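Local coordinates for regulatory protein cox (Enterobacteria phage P2, PDB 4LHF) that binds DNA and represses the Pc promoter, which controls the genes for the immunity repressor and the integrase of the phage, at residues I12-F17 against G26-M31. Sequence-based numbering, arbitrary orientation.
Sequences IPYQEF and GAVRRM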
loop_
_atom_site.group_PDB
_atom_site.type_symbol
_atom_site.label_atom_id
_atom_site.label_comp_id
_atom_site.label_asym_id
_atom_site.label_seq_id
_atom_site.Cartn_x
_atom_site.Cartn_y
_atom_site.Cartn_z
ATOM N N ILE A 12 3.605 -7.857 -4.564
ATOM C CA ILE A 12 3.322 -7.756 -5.995
ATOM C C ILE A 12 4.030 -6.557 -6.606
ATOM O O ILE A 12 4.164 -5.526 -5.957
ATOM C CB ILE A 12 1.807 -7.658 -6.298
ATOM C CG1 ILE A 12 1.178 -6.469 -5.570
ATOM C CG2 ILE A 12 1.102 -8.954 -5.932
ATOM C CD1 ILE A 12 -0.278 -6.245 -5.920
ATOM N N PRO A 13 4.495 -6.694 -7.858
ATOM C CA PRO A 13 5.159 -5.585 -8.547
ATOM C C PRO A 13 4.276 -4.347 -8.525
ATOM O O PRO A 13 3.057 -4.471 -8.624
ATOM C CB PRO A 13 5.313 -6.108 -9.974
ATOM C CG PRO A 13 5.385 -7.583 -9.817
ATOM C CD PRO A 13 4.442 -7.905 -8.694
ATOM N N TYR A 14 4.887 -3.175 -8.386
ATOM C CA TYR A 14 4.140 -1.942 -8.145
ATOM C C TYR A 14 3.180 -1.576 -9.277
ATOM O O TYR A 14 2.261 -0.778 -9.084
ATOM C CB TYR A 14 5.094 -0.780 -7.848
ATOM C CG TYR A 14 5.779 -0.202 -9.064
ATOM C CD1 TYR A 14 5.363 1.007 -9.605
ATOM C CD2 TYR A 14 6.846 -0.858 -9.667
ATOM C CE1 TYR A 14 5.984 1.546 -10.709
ATOM C CE2 TYR A 14 7.475 -0.325 -10.777
ATOM C CZ TYR A 14 7.038 0.878 -11.293
ATOM O OH TYR A 14 7.656 1.418 -12.396
ATOM N N GLN A 15 3.388 -2.165 -10.450
ATOM C CA GLN A 15 2.500 -1.937 -11.586
ATOM C C GLN A 15 1.152 -2.622 -11.372
ATOM O O GLN A 15 0.100 -2.055 -11.669
ATOM C CB GLN A 15 3.136 -2.439 -12.881
ATOM C CG GLN A 15 4.504 -1.849 -13.176
ATOM C CD GLN A 15 5.635 -2.722 -12.667
ATOM O OE1 GLN A 15 5.554 -3.295 -11.581
ATOM N NE2 GLN A 15 6.694 -2.834 -13.459
ATOM N N GLU A 16 1.194 -3.849 -10.861
ATOM C CA GLU A 16 -0.020 -4.589 -10.534
ATOM C C GLU A 16 -0.774 -3.892 -9.407
ATOM O O GLU A 16 -2.005 -3.785 -9.437
ATOM C CB GLU A 16 0.323 -6.024 -10.130
ATOM C CG GLU A 16 -0.877 -6.857 -9.696
ATOM C CD GLU A 16 -1.776 -7.263 -10.854
ATOM O OE1 GLU A 16 -1.394 -7.048 -12.025
ATOM O OE2 GLU A 16 -2.871 -7.801 -10.587
ATOM N N PHE A 17 -0.024 -3.420 -8.415
ATOM C CA PHE A 17 -0.592 -2.656 -7.313
ATOM C C PHE A 17 -1.247 -1.387 -7.846
ATOM O O PHE A 17 -2.280 -0.946 -7.342
ATOM C CB PHE A 17 0.491 -2.304 -6.293
ATOM C CG PHE A 17 -0.031 -1.607 -5.070
ATOM C CD1 PHE A 17 -0.565 -2.334 -4.021
ATOM C CD2 PHE A 17 0.020 -0.226 -4.966
ATOM C CE1 PHE A 17 -1.046 -1.698 -2.893
ATOM C CE2 PHE A 17 -0.459 0.415 -3.841
ATOM C CZ PHE A 17 -0.992 -0.321 -2.803
ATOM N N GLY A 26 3.187 5.703 -13.175
ATOM C CA GLY A 26 3.999 6.849 -12.810
ATOM C C GLY A 26 3.582 7.433 -11.477
ATOM O O GLY A 26 4.428 7.801 -10.660
ATOM N N ALA A 27 2.273 7.511 -11.257
ATOM C CA ALA A 27 1.731 8.003 -9.996
ATOM C C ALA A 27 2.238 7.180 -8.818
ATOM O O ALA A 27 2.657 7.729 -7.798
ATOM C CB ALA A 27 0.215 7.984 -10.032
ATOM N N VAL A 28 2.202 5.862 -8.970
ATOM C CA VAL A 28 2.626 4.958 -7.909
ATOM C C VAL A 28 4.133 5.031 -7.670
ATOM O O VAL A 28 4.584 4.989 -6.526
ATOM C CB VAL A 28 2.184 3.505 -8.199
ATOM C CG1 VAL A 28 2.765 2.545 -7.173
ATOM C CG2 VAL A 28 0.672 3.417 -8.204
ATOM N N ARG A 29 4.910 5.155 -8.743
ATOM C CA ARG A 29 6.351 5.298 -8.593
ATOM C C ARG A 29 6.667 6.598 -7.865
ATOM O O ARG A 29 7.593 6.655 -7.048
ATOM C CB ARG A 29 7.056 5.246 -9.945
ATOM C CG ARG A 29 8.272 4.328 -9.964
ATOM C CD ARG A 29 9.119 4.536 -11.212
ATOM N NE ARG A 29 8.304 4.679 -12.412
ATOM C CZ ARG A 29 8.165 5.816 -13.085
ATOM N NH1 ARG A 29 7.400 5.854 -14.165
ATOM N NH2 ARG A 29 8.796 6.912 -12.681
ATOM N N ARG A 30 5.885 7.638 -8.150
ATOM C CA ARG A 30 6.011 8.905 -7.435
ATOM C C ARG A 30 5.655 8.745 -5.958
ATOM O O ARG A 30 6.279 9.370 -5.094
ATOM C CB ARG A 30 5.146 9.982 -8.089
ATOM C CG ARG A 30 5.691 10.484 -9.425
ATOM C CD ARG A 30 4.968 11.734 -9.911
ATOM N NE ARG A 30 3.719 11.449 -10.612
ATOM C CZ ARG A 30 3.636 11.207 -11.918
ATOM N NH1 ARG A 30 4.734 11.188 -12.664
ATOM N NH2 ARG A 30 2.458 10.973 -12.480
ATOM N N MET A 31 4.649 7.917 -5.681
ATOM C CA MET A 31 4.277 7.606 -4.305
ATOM C C MET A 31 5.437 6.936 -3.582
ATOM O O MET A 31 5.719 7.242 -2.427
ATOM C CB MET A 31 3.065 6.675 -4.261
ATOM C CG MET A 31 1.775 7.293 -4.789
ATOM S SD MET A 31 0.361 6.186 -4.588
ATOM C CE MET A 31 0.277 6.072 -2.806
#
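Tyr14 overlaps two side chains of helix 25-34, Val28 beside CD1 and Arg29 at the hydroxyl end. Its CB already points to that helix, and with CG between the backbone N and the carbonyl carbon (chi1 77°) the ring runs along Val28 to Arg29. Val28 CG1 lies at the ring edge, close to its plane, 3.9 Å from Tyr14 CD1. The same methyl lies at the edge of the Phe17 ring, more loosely, with Phe17 CD2 4.5 Å from Val28 CG1. A compact branched residue suits this buried place: Ala18, Ile21 and Leu37 also touch Val28, while Phe17 meets Trp62 edge-to-face.

Farther out, the aliphatic part of Arg29 passes the outer end of the tyrosine ring at a slant, with Arg29 CG 3.7 Å from Tyr14 CE1. The chain bends at chi3, and the guanidinium plane stands 87° from that of the ring. Arg29 NE donates a weak hydrogen bond to Tyr14 OH, 3.3 Å long and bent to 141° at the hydrogen. Tyrosine thus offers Val28 an apolar ring and the rim a hydroxyl; arginine gives methylenes to the ring and keeps its charge outside.

The contact joins helices 14-21 and 25-34, consecutive and linked by a short turn, probably the helix-turn-helix of this DNA-binding protein. Apolar packing should supply most of the hold, the weak bond at exposed Arg29 adding little.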